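Local coordinates for protein cellulase (Xanthomonas axonopodis pv. citri, PDB 4W7W) that probably hydrolyses cellulose as a family 5 glycoside hydrolase, and is captured here with a cellopentaose ligand in its binding cleft, at residues 48-53 with 66-71; 61-66 with 323-328; 132-137 with 168-173. All blocks are in the same frame, centred on the assembly; numbering follows the deposited sequence.

Contact 1 (48-53 with 66-71); sequences TYPAAS and IRLPFL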
loop_
_atom_site.group_PDB
_atom_site.type_symbol
_atom_site.label_atom_id
_atom_site.label_comp_id
_atom_site.label_asym_id
_atom_site.label_seq_id
_atom_site.Cartn_x
_atom_site.Cartn_y
_atom_site.Cartn_z
ATOM N N THR A 48 -10.523 -9.332 10.371
ATOM C CA THR A 48 -10.237 -8.727 11.645
ATOM C C THR A 48 -9.452 -7.454 11.431
ATOM O O THR A 48 -8.753 -7.325 10.436
ATOM C CB THR A 48 -9.445 -9.691 12.543
ATOM O OG1 THR A 48 -9.348 -9.135 13.852
ATOM C CG2 THR A 48 -8.038 -9.949 11.997
ATOM N N TYR A 49 -9.580 -6.525 12.365
ATOM C CA TYR A 49 -8.694 -5.382 12.455
ATOM C C TYR A 49 -7.535 -5.730 13.384
ATOM O O TYR A 49 -7.595 -6.711 14.125
ATOM C CB TYR A 49 -9.472 -4.119 12.882
ATOM C CG TYR A 49 -10.100 -3.438 11.688
ATOM C CD1 TYR A 49 -11.175 -4.003 11.028
ATOM C CD2 TYR A 49 -9.580 -2.263 11.189
ATOM C CE1 TYR A 49 -11.707 -3.424 9.889
ATOM C CE2 TYR A 49 -10.104 -1.679 10.041
ATOM C CZ TYR A 49 -11.166 -2.251 9.406
ATOM O OH TYR A 49 -11.660 -1.645 8.269
ATOM N N PRO A 50 -6.457 -4.943 13.342
ATOM C CA PRO A 50 -5.295 -5.313 14.140
ATOM C C PRO A 50 -5.536 -5.118 15.626
ATOM O O PRO A 50 -6.401 -4.341 16.036
ATOM C CB PRO A 50 -4.195 -4.352 13.645
ATOM C CG PRO A 50 -4.716 -3.751 12.356
ATOM C CD PRO A 50 -6.208 -3.758 12.508
ATOM N N ALA A 51 -4.771 -5.826 16.430
ATOM C CA ALA A 51 -4.774 -5.593 17.862
ATOM C C ALA A 51 -3.977 -4.329 18.134
ATOM O O ALA A 51 -3.003 -4.044 17.434
ATOM C CB ALA A 51 -4.121 -6.763 18.593
ATOM N N ALA A 52 -4.327 -3.612 19.195
ATOM C CA ALA A 52 -3.549 -2.441 19.569
ATOM C C ALA A 52 -2.086 -2.810 19.821
ATOM O O ALA A 52 -1.184 -2.031 19.511
ATOM C CB ALA A 52 -4.130 -1.786 20.806
ATOM N N SER A 53 -1.846 -3.994 20.383
ATOM C CA SER A 53 -0.488 -4.436 20.640
ATOM C C SER A 53 0.342 -4.609 19.374
ATOM O O SER A 53 1.563 -4.598 19.445
ATOM C CB SER A 53 -0.506 -5.738 21.429
ATOM O OG SER A 53 -1.232 -6.771 20.776
ATOM N N ILE A 66 2.162 2.313 9.467
ATOM C CA ILE A 66 1.356 1.113 9.296
ATOM C C ILE A 66 0.489 1.287 8.056
ATOM O O ILE A 66 -0.232 2.290 7.939
ATOM C CB ILE A 66 0.455 0.889 10.513
ATOM C CG1 ILE A 66 1.286 0.644 11.780
ATOM C CG2 ILE A 66 -0.534 -0.240 10.254
ATOM C CD1 ILE A 66 2.179 -0.564 11.763
ATOM N N ARG A 67 0.578 0.335 7.131
ATOM C CA ARG A 67 -0.371 0.269 6.020
ATOM C C ARG A 67 -1.503 -0.670 6.425
ATOM O O ARG A 67 -1.238 -1.784 6.881
ATOM C CB ARG A 67 0.328 -0.174 4.725
ATOM C CG ARG A 67 -0.585 -0.208 3.503
ATOM C CD ARG A 67 0.235 -0.301 2.237
ATOM N NE ARG A 67 -0.517 -0.325 0.990
ATOM C CZ ARG A 67 -0.799 -1.410 0.277
ATOM N NH1 ARG A 67 -0.564 -2.631 0.729
ATOM N NH2 ARG A 67 -1.312 -1.268 -0.928
ATOM N N LEU A 68 -2.732 -0.184 6.295
ATOM C CA LEU A 68 -3.920 -0.873 6.763
ATOM C C LEU A 68 -4.847 -1.191 5.591
ATOM O O LEU A 68 -5.651 -0.355 5.172
ATOM C CB LEU A 68 -4.657 -0.014 7.779
ATOM C CG LEU A 68 -5.870 -0.668 8.424
ATOM C CD1 LEU A 68 -5.433 -1.750 9.404
ATOM C CD2 LEU A 68 -6.744 0.362 9.116
ATOM N N PRO A 69 -4.729 -2.408 5.047
ATOM C CA PRO A 69 -5.696 -2.852 4.034
ATOM C C PRO A 69 -7.104 -2.942 4.610
ATOM O O PRO A 69 -7.292 -3.432 5.717
ATOM C CB PRO A 69 -5.200 -4.264 3.691
ATOM C CG PRO A 69 -3.732 -4.236 4.004
ATOM C CD PRO A 69 -3.640 -3.383 5.238
ATOM N N PHE A 70 -8.079 -2.505 3.826
ATOM C CA PHE A 70 -9.481 -2.758 4.124
ATOM C C PHE A 70 -10.237 -2.747 2.801
ATOM O O PHE A 70 -9.701 -2.344 1.763
ATOM C CB PHE A 70 -10.066 -1.745 5.113
ATOM C CG PHE A 70 -10.044 -0.344 4.603
ATOM C CD1 PHE A 70 -8.930 0.423 4.812
ATOM C CD2 PHE A 70 -11.105 0.194 3.902
ATOM C CE1 PHE A 70 -8.847 1.712 4.358
ATOM C CE2 PHE A 70 -11.032 1.487 3.410
ATOM C CZ PHE A 70 -9.906 2.251 3.651
ATOM N N LEU A 71 -11.459 -3.266 2.825
ATOM C CA LEU A 71 -12.222 -3.410 1.579
ATOM C C LEU A 71 -13.196 -2.286 1.329
ATOM O O LEU A 71 -13.977 -1.867 2.212
ATOM C CB LEU A 71 -13.032 -4.693 1.555
ATOM C CG LEU A 71 -12.224 -5.980 1.667
ATOM C CD1 LEU A 71 -13.151 -7.156 1.463
ATOM C CD2 LEU A 71 -11.085 -6.002 0.655
#
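Tyr49 and Pro50 cover the outer side of Leu68, in the second strand of an eight-stranded (β/α)8 barrel. The 48-53 segment leads into helix 52-60, the helical link between strands 24-29 and 65-70. The contact therefore joins two parts of one beta-alpha-beta unit, and it is apolar across the interface. Leu68 points out of the strand at the loop and divides its two methyls between the two residues. CD1 meets the proline ring, with Leu68 CD1 3.6 Å from Pro50 CG and 3.8 Å from Pro50 CD. CD2 goes to the tyrosine, with Leu68 CD2 4.0 Å from Tyr49 CE2. The Leu68 and Tyr49 side chains stand at about a right angle, while Leu68 meets the proline on a slant. Tyr49 places its CG beside the backbone N (chi1 -85°), which sends the ring past Leu68 toward Phe70. The Tyr49 side chain also packs on Leu90, Ile91 and Ser94 of helix 85-100, so it lies between strand and helix. Its hydroxyl is hydrogen-bonded to Gln87, which ties down the far end of the ring. Phe70 starts toward the loop, but chi1 of 62° swings its ring away, onto Leu107 and Leu109 of the next strand. Arg67, next to Leu68, faces the other way, into the barrel, where it forms salt bridges with Glu222 and Glu266. What Phe70 offers the loop is its first side-chain carbon: Phe70 CB lies 3.5 Å from Tyr49 OH.

Contact 2 (61-66 with 323-328); sequences KGMNTI and PQMAIL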
loop_
_atom_site.group_PDB
_atom_site.type_symbol
_atom_site.label_atom_id
_atom_site.label_comp_id
_atom_site.label_asym_id
_atom_site.label_seq_id
_atom_site.Cartn_x
_atom_site.Cartn_y
_atom_site.Cartn_z
ATOM N N LYS A 61 10.013 -1.634 17.365
ATOM C CA LYS A 61 11.049 -1.989 16.401
ATOM C C LYS A 61 11.482 -0.825 15.541
ATOM O O LYS A 61 12.288 -1.023 14.632
ATOM C CB LYS A 61 10.554 -3.120 15.510
ATOM C CG LYS A 61 10.272 -4.394 16.261
ATOM C CD LYS A 61 11.489 -4.782 17.072
ATOM C CE LYS A 61 11.421 -6.191 17.578
ATOM N NZ LYS A 61 12.680 -6.493 18.309
ATOM N N GLY A 62 10.954 0.373 15.808
ATOM C CA GLY A 62 11.371 1.569 15.083
ATOM C C GLY A 62 10.473 1.939 13.926
ATOM O O GLY A 62 10.773 2.873 13.192
ATOM N N MET A 63 9.366 1.244 13.774
ATOM C CA MET A 63 8.542 1.502 12.626
ATOM C C MET A 63 7.486 2.527 12.910
ATOM O O MET A 63 6.699 2.393 13.856
ATOM C CB MET A 63 7.960 0.220 12.156
ATOM C CG MET A 63 9.073 -0.616 11.595
ATOM S SD MET A 63 8.412 -2.212 11.255
ATOM C CE MET A 63 9.760 -2.908 10.308
ATOM N N ASN A 64 7.484 3.564 12.084
ATOM C CA ASN A 64 6.587 4.689 12.277
ATOM C C ASN A 64 5.416 4.704 11.335
ATOM O O ASN A 64 4.674 5.672 11.330
ATOM C CB ASN A 64 7.348 6.016 12.183
ATOM C CG ASN A 64 7.735 6.367 10.767
ATOM O OD1 ASN A 64 7.673 5.519 9.876
ATOM N ND2 ASN A 64 8.100 7.616 10.549
ATOM N N THR A 65 5.212 3.640 10.548
ATOM C CA THR A 65 4.160 3.642 9.537
ATOM C C THR A 65 3.486 2.287 9.485
ATOM O O THR A 65 4.153 1.254 9.444
ATOM C CB THR A 65 4.729 3.991 8.150
ATOM O OG1 THR A 65 5.365 5.269 8.217
ATOM C CG2 THR A 65 3.646 4.081 7.096
ATOM N N ILE A 66 2.162 2.313 9.467
ATOM C CA ILE A 66 1.356 1.113 9.296
ATOM C C ILE A 66 0.489 1.287 8.056
ATOM O O ILE A 66 -0.232 2.290 7.939
ATOM C CB ILE A 66 0.455 0.889 10.513
ATOM C CG1 ILE A 66 1.286 0.644 11.780
ATOM C CG2 ILE A 66 -0.534 -0.240 10.254
ATOM C CD1 ILE A 66 2.179 -0.564 11.763
ATOM N N PRO A 323 12.267 -13.810 11.468
ATOM C CA PRO A 323 13.627 -13.657 10.932
ATOM C C PRO A 323 13.887 -12.386 10.150
ATOM O O PRO A 323 14.909 -11.727 10.338
ATOM C CB PRO A 323 13.789 -14.912 10.067
ATOM C CG PRO A 323 12.934 -15.925 10.770
ATOM C CD PRO A 323 11.719 -15.151 11.178
ATOM N N GLN A 324 12.951 -11.994 9.303
ATOM C CA GLN A 324 13.192 -10.830 8.456
ATOM C C GLN A 324 13.189 -9.533 9.250
ATOM O O GLN A 324 13.768 -8.542 8.825
ATOM C CB GLN A 324 12.169 -10.746 7.322
ATOM C CG GLN A 324 12.210 -11.926 6.349
ATOM C CD GLN A 324 11.208 -13.012 6.666
ATOM O OE1 GLN A 324 11.066 -13.400 7.830
ATOM N NE2 GLN A 324 10.541 -13.532 5.654
ATOM N N MET A 325 12.547 -9.545 10.415
ATOM C CA MET A 325 12.495 -8.359 11.230
ATOM C C MET A 325 13.865 -7.911 11.703
ATOM O O MET A 325 14.069 -6.721 11.898
ATOM C CB MET A 325 11.596 -8.581 12.443
ATOM C CG MET A 325 11.508 -7.380 13.384
ATOM S SD MET A 325 11.079 -5.813 12.604
ATOM C CE MET A 325 9.613 -6.484 11.895
ATOM N N ALA A 326 14.796 -8.835 11.884
ATOM C CA ALA A 326 16.131 -8.443 12.293
ATOM C C ALA A 326 16.820 -7.574 11.246
ATOM O O ALA A 326 17.710 -6.805 11.562
ATOM C CB ALA A 326 16.963 -9.666 12.592
ATOM N N ILE A 327 16.435 -7.727 9.989
ATOM C CA ILE A 327 16.949 -6.879 8.925
ATOM C C ILE A 327 16.133 -5.592 8.820
ATOM O O ILE A 327 16.698 -4.500 8.797
ATOM C CB ILE A 327 17.006 -7.639 7.584
ATOM C CG1 ILE A 327 18.043 -8.770 7.709
ATOM C CG2 ILE A 327 17.408 -6.695 6.458
ATOM C CD1 ILE A 327 17.965 -9.807 6.621
ATOM N N LEU A 328 14.816 -5.708 8.789
ATOM C CA LEU A 328 13.977 -4.518 8.690
ATOM C C LEU A 328 14.282 -3.511 9.783
ATOM O O LEU A 328 14.349 -2.309 9.537
ATOM C CB LEU A 328 12.492 -4.884 8.727
ATOM C CG LEU A 328 11.975 -5.758 7.591
ATOM C CD1 LEU A 328 10.534 -6.153 7.859
ATOM C CD2 LEU A 328 12.091 -5.062 6.250
#
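Met63 meets Met325 and Leu328 without any flat group between them. The flat group beside this contact is the Asn64 amide, one residue on. Thr65 OG1 donates to Asn64 OD1 over 2.9 Å, from above the carbonyl plane (58° out of it). The same amide is hydrogen-bonded to the backbone O of Lys23, just before strand 24-29, and the backbone N of Val25 within it, which fixes its rotation. Met63 turns the other way, toward helix 325-328. Its chain runs straight beyond CG (chi2 172°) and ends between two residues of that helix. Met63 CE lies 3.7 Å from Leu328 CB and 3.9 Å from Met325 CE. The two methionines reach toward each other tip to tip, while Leu328 is met at a slant. Met63 is modelled in two conformers, and these distances hold for the one described. In Met325 the bend at chi2 (52°) sets the sulfur beside the lysine stem, with Met325 SD 4.0 Å from Lys61 CB, and the bend at chi3 turns CE to Met63. Lys61 meets Met325 through its carbons; its ammonium group is in a salt bridge with Asp321. Between Lys61 and Met63, Gly62 closes helix 52-60 in a Schellman motif, with the positive phi that such a turn needs. The contact packs the short C-terminal helix of this (β/α)8 barrel against the turn that enters strand 65-70. Leu328 also touches Trp296 and Trp298 of the last barrel strand. Across the interface the chemistry is that of thioethers and hydrocarbon. It implies adhesion by dispersion and by burial of methyls, with the charges carried at the margin.

Contact 3 (132-137 with 168-173); sequences DLWRRL and QGTITA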
loop_
_atom_site.group_PDB
_atom_site.type_symbol
_atom_site.label_atom_id
_atom_site.label_comp_id
_atom_site.label_asym_id
_atom_site.label_seq_id
_atom_site.Cartn_x
_atom_site.Cartn_y
_atom_site.Cartn_z
ATOM N N ASP A 132 -16.045 9.223 -5.346
ATOM C CA ASP A 132 -17.005 9.407 -4.261
ATOM C C ASP A 132 -16.530 8.755 -2.966
ATOM O O ASP A 132 -16.625 9.348 -1.882
ATOM C CB ASP A 132 -18.386 8.877 -4.644
ATOM C CG ASP A 132 -19.395 9.081 -3.538
ATOM O OD1 ASP A 132 -19.886 10.231 -3.399
ATOM O OD2 ASP A 132 -19.704 8.122 -2.815
ATOM N N LEU A 133 -16.011 7.535 -3.073
ATOM C CA LEU A 133 -15.454 6.853 -1.920
ATOM C C LEU A 133 -14.398 7.741 -1.256
ATOM O O LEU A 133 -14.432 7.978 -0.042
ATOM C CB LEU A 133 -14.875 5.508 -2.357
ATOM C CG LEU A 133 -14.147 4.641 -1.325
ATOM C CD1 LEU A 133 -12.749 5.138 -0.978
ATOM C CD2 LEU A 133 -14.991 4.438 -0.069
ATOM N N TRP A 134 -13.451 8.237 -2.058
ATOM C CA TRP A 134 -12.367 9.007 -1.485
ATOM C C TRP A 134 -12.770 10.387 -1.018
ATOM O O TRP A 134 -12.201 10.901 -0.071
ATOM C CB TRP A 134 -11.158 9.031 -2.434
ATOM C CG TRP A 134 -10.315 7.798 -2.278
ATOM C CD1 TRP A 134 -10.174 6.766 -3.147
ATOM C CD2 TRP A 134 -9.593 7.442 -1.101
ATOM N NE1 TRP A 134 -9.379 5.793 -2.596
ATOM C CE2 TRP A 134 -9.015 6.188 -1.335
ATOM C CE3 TRP A 134 -9.373 8.068 0.127
ATOM C CZ2 TRP A 134 -8.224 5.551 -0.390
ATOM C CZ3 TRP A 134 -8.598 7.430 1.068
ATOM C CH2 TRP A 134 -8.027 6.194 0.816
ATOM N N ARG A 135 -13.763 11.003 -1.662
ATOM C CA ARG A 135 -14.361 12.222 -1.117
ATOM C C ARG A 135 -14.824 11.983 0.325
ATOM O O ARG A 135 -14.527 12.765 1.238
ATOM C CB ARG A 135 -15.545 12.669 -1.971
ATOM C CG ARG A 135 -16.308 13.862 -1.413
ATOM C CD ARG A 135 -17.513 14.246 -2.267
ATOM N NE ARG A 135 -18.551 13.231 -2.187
ATOM C CZ ARG A 135 -19.447 13.135 -1.211
ATOM N NH1 ARG A 135 -19.460 14.020 -0.230
ATOM N NH2 ARG A 135 -20.307 12.119 -1.213
ATOM N N ARG A 136 -15.551 10.896 0.507
ATOM C CA ARG A 136 -16.116 10.588 1.815
ATOM C C ARG A 136 -15.027 10.295 2.841
ATOM O O ARG A 136 -15.105 10.773 3.972
ATOM C CB ARG A 136 -17.091 9.438 1.690
ATOM C CG ARG A 136 -18.330 9.785 0.892
ATOM C CD ARG A 136 -19.181 8.566 0.657
ATOM N NE ARG A 136 -20.367 8.793 -0.167
ATOM C CZ ARG A 136 -21.531 9.201 0.311
ATOM N NH1 ARG A 136 -21.644 9.561 1.576
ATOM N NH2 ARG A 136 -22.570 9.303 -0.493
ATOM N N LEU A 137 -14.026 9.496 2.486
ATOM C CA LEU A 137 -12.936 9.236 3.417
ATOM C C LEU A 137 -12.145 10.496 3.714
ATOM O O LEU A 137 -11.763 10.736 4.862
ATOM C CB LEU A 137 -12.007 8.123 2.940
ATOM C CG LEU A 137 -12.617 6.725 2.925
ATOM C CD1 LEU A 137 -11.584 5.733 2.409
ATOM C CD2 LEU A 137 -13.103 6.297 4.291
ATOM N N GLN A 168 -6.735 10.622 -11.366
ATOM C CA GLN A 168 -6.890 12.071 -11.382
ATOM C C GLN A 168 -8.211 12.489 -10.742
ATOM O O GLN A 168 -8.274 13.424 -9.935
ATOM C CB GLN A 168 -6.806 12.624 -12.805
ATOM C CG GLN A 168 -6.933 14.142 -12.841
ATOM C CD GLN A 168 -5.772 14.825 -12.159
ATOM O OE1 GLN A 168 -4.662 14.833 -12.699
ATOM N NE2 GLN A 168 -5.999 15.361 -10.966
ATOM N N GLY A 169 -9.285 11.821 -11.134
ATOM C CA GLY A 169 -10.586 12.156 -10.575
ATOM C C GLY A 169 -10.606 11.982 -9.067
ATOM O O GLY A 169 -11.228 12.759 -8.345
ATOM N N THR A 170 -9.916 10.968 -8.588
ATOM C CA THR A 170 -9.860 10.705 -7.167
ATOM C C THR A 170 -9.035 11.756 -6.416
ATOM O O THR A 170 -9.448 12.242 -5.361
ATOM C CB THR A 170 -9.292 9.302 -6.970
ATOM O OG1 THR A 170 -10.165 8.350 -7.581
ATOM C CG2 THR A 170 -9.199 8.962 -5.510
ATOM N N ILE A 171 -7.868 12.101 -6.951
ATOM C CA ILE A 171 -7.040 13.163 -6.372
ATOM C C ILE A 171 -7.841 14.457 -6.291
ATOM O O ILE A 171 -7.884 15.125 -5.257
ATOM C CB ILE A 171 -5.762 13.354 -7.198
ATOM C CG1 ILE A 171 -4.836 12.140 -7.057
ATOM C CG2 ILE A 171 -5.050 14.631 -6.814
ATOM C CD1 ILE A 171 -3.816 12.055 -8.173
ATOM N N THR A 172 -8.508 14.805 -7.376
ATOM C CA THR A 172 -9.301 16.022 -7.429
ATOM C C THR A 172 -10.379 15.998 -6.355
ATOM O O THR A 172 -10.594 16.993 -5.654
ATOM C CB THR A 172 -9.869 16.211 -8.837
ATOM O OG1 THR A 172 -8.762 16.448 -9.711
ATOM C CG2 THR A 172 -10.882 17.344 -8.906
ATOM N N ALA A 173 -11.086 14.880 -6.252
ATOM C CA ALA A 173 -12.153 14.741 -5.263
ATOM C C ALA A 173 -11.622 14.943 -3.847
ATOM O O ALA A 173 -12.254 15.609 -3.013
ATOM C CB ALA A 173 -12.843 13.400 -5.398
#
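Trp134 and Thr170 supply the van der Waals part of this helix-to-helix contact. The methyl of Thr170 comes obliquely at the pyrrole part of the indole. Thr170 CG2 is 3.4 Å from Trp134 CD1 and 3.6 Å from Trp134 CG. Thr170 is modelled in two conformers, and the distances are those of the conformer described. In it chi1 of -62° puts the methyl anti to the backbone N, and the hydroxyl turns back to the carbonyl of Ala166 in its own helix. The Thr170 side chain also touches Leu130. Further along, the backbones approach where Arg135 faces Ala173. Arg135 CB and Ala173 CB are 4.4 Å apart, and Ala173 packs on Ala131 as well.

Both helices belong to the outer layer of the (β/α)8 barrel. Helix 127-141 follows strand 104-109, helix 160-176 follows strand 147-150, and they lie next to each other around the sheet. The indole also reaches strand 147-150 and the residue after it. Trp134 NE1 is hydrogen-bonded to the carbonyl of Leu151, and its ring meets that of Phe149. One indole face carries Leu133 CD1 and Leu137 CD1, both offset toward the rim.

The ionic interactions stay within helix 127-141. Asp132 is shared by two arginines one turn on. Arg135 NH2 reaches Asp132 OD1 at 2.9 Å, nearly straight at 170°. Arg136 NE reaches Asp132 OD2 at 2.8 Å. Each carboxylate oxygen is met on its syn side, about 30° out of its plane. Asp132 OD2 also has Gln76 NE2 as a partner, and Arg136 NH2 the carbonyl of Asn80. Arg135 NH2 sits over the centre of the Arg136 guanidinium, 3.4 Å above its plane, and the shared carboxylate probably offsets the two like charges.

How the contacts relate
The segments of contacts 1 and 2 overlap at Ile66, and both draw on strand 65-70, contact 2 where the chain enters it and contact 1 along its course. Their centres are 16 Å apart. Contact 3 lies within the outer helix layer, 22 Å from contact 1 between centres. The two touch where Phe70 CZ packs on Leu137 CD1 at 4.1 Å. Contacts 2 and 3 lie on opposite sides of the chain's centre, with centres 31 Å apart and nearest atoms about 11 Å apart. Contact 1 lies near the sugar without touching it: the Phe70 side chain is about 10 Å from a bound glucose unit.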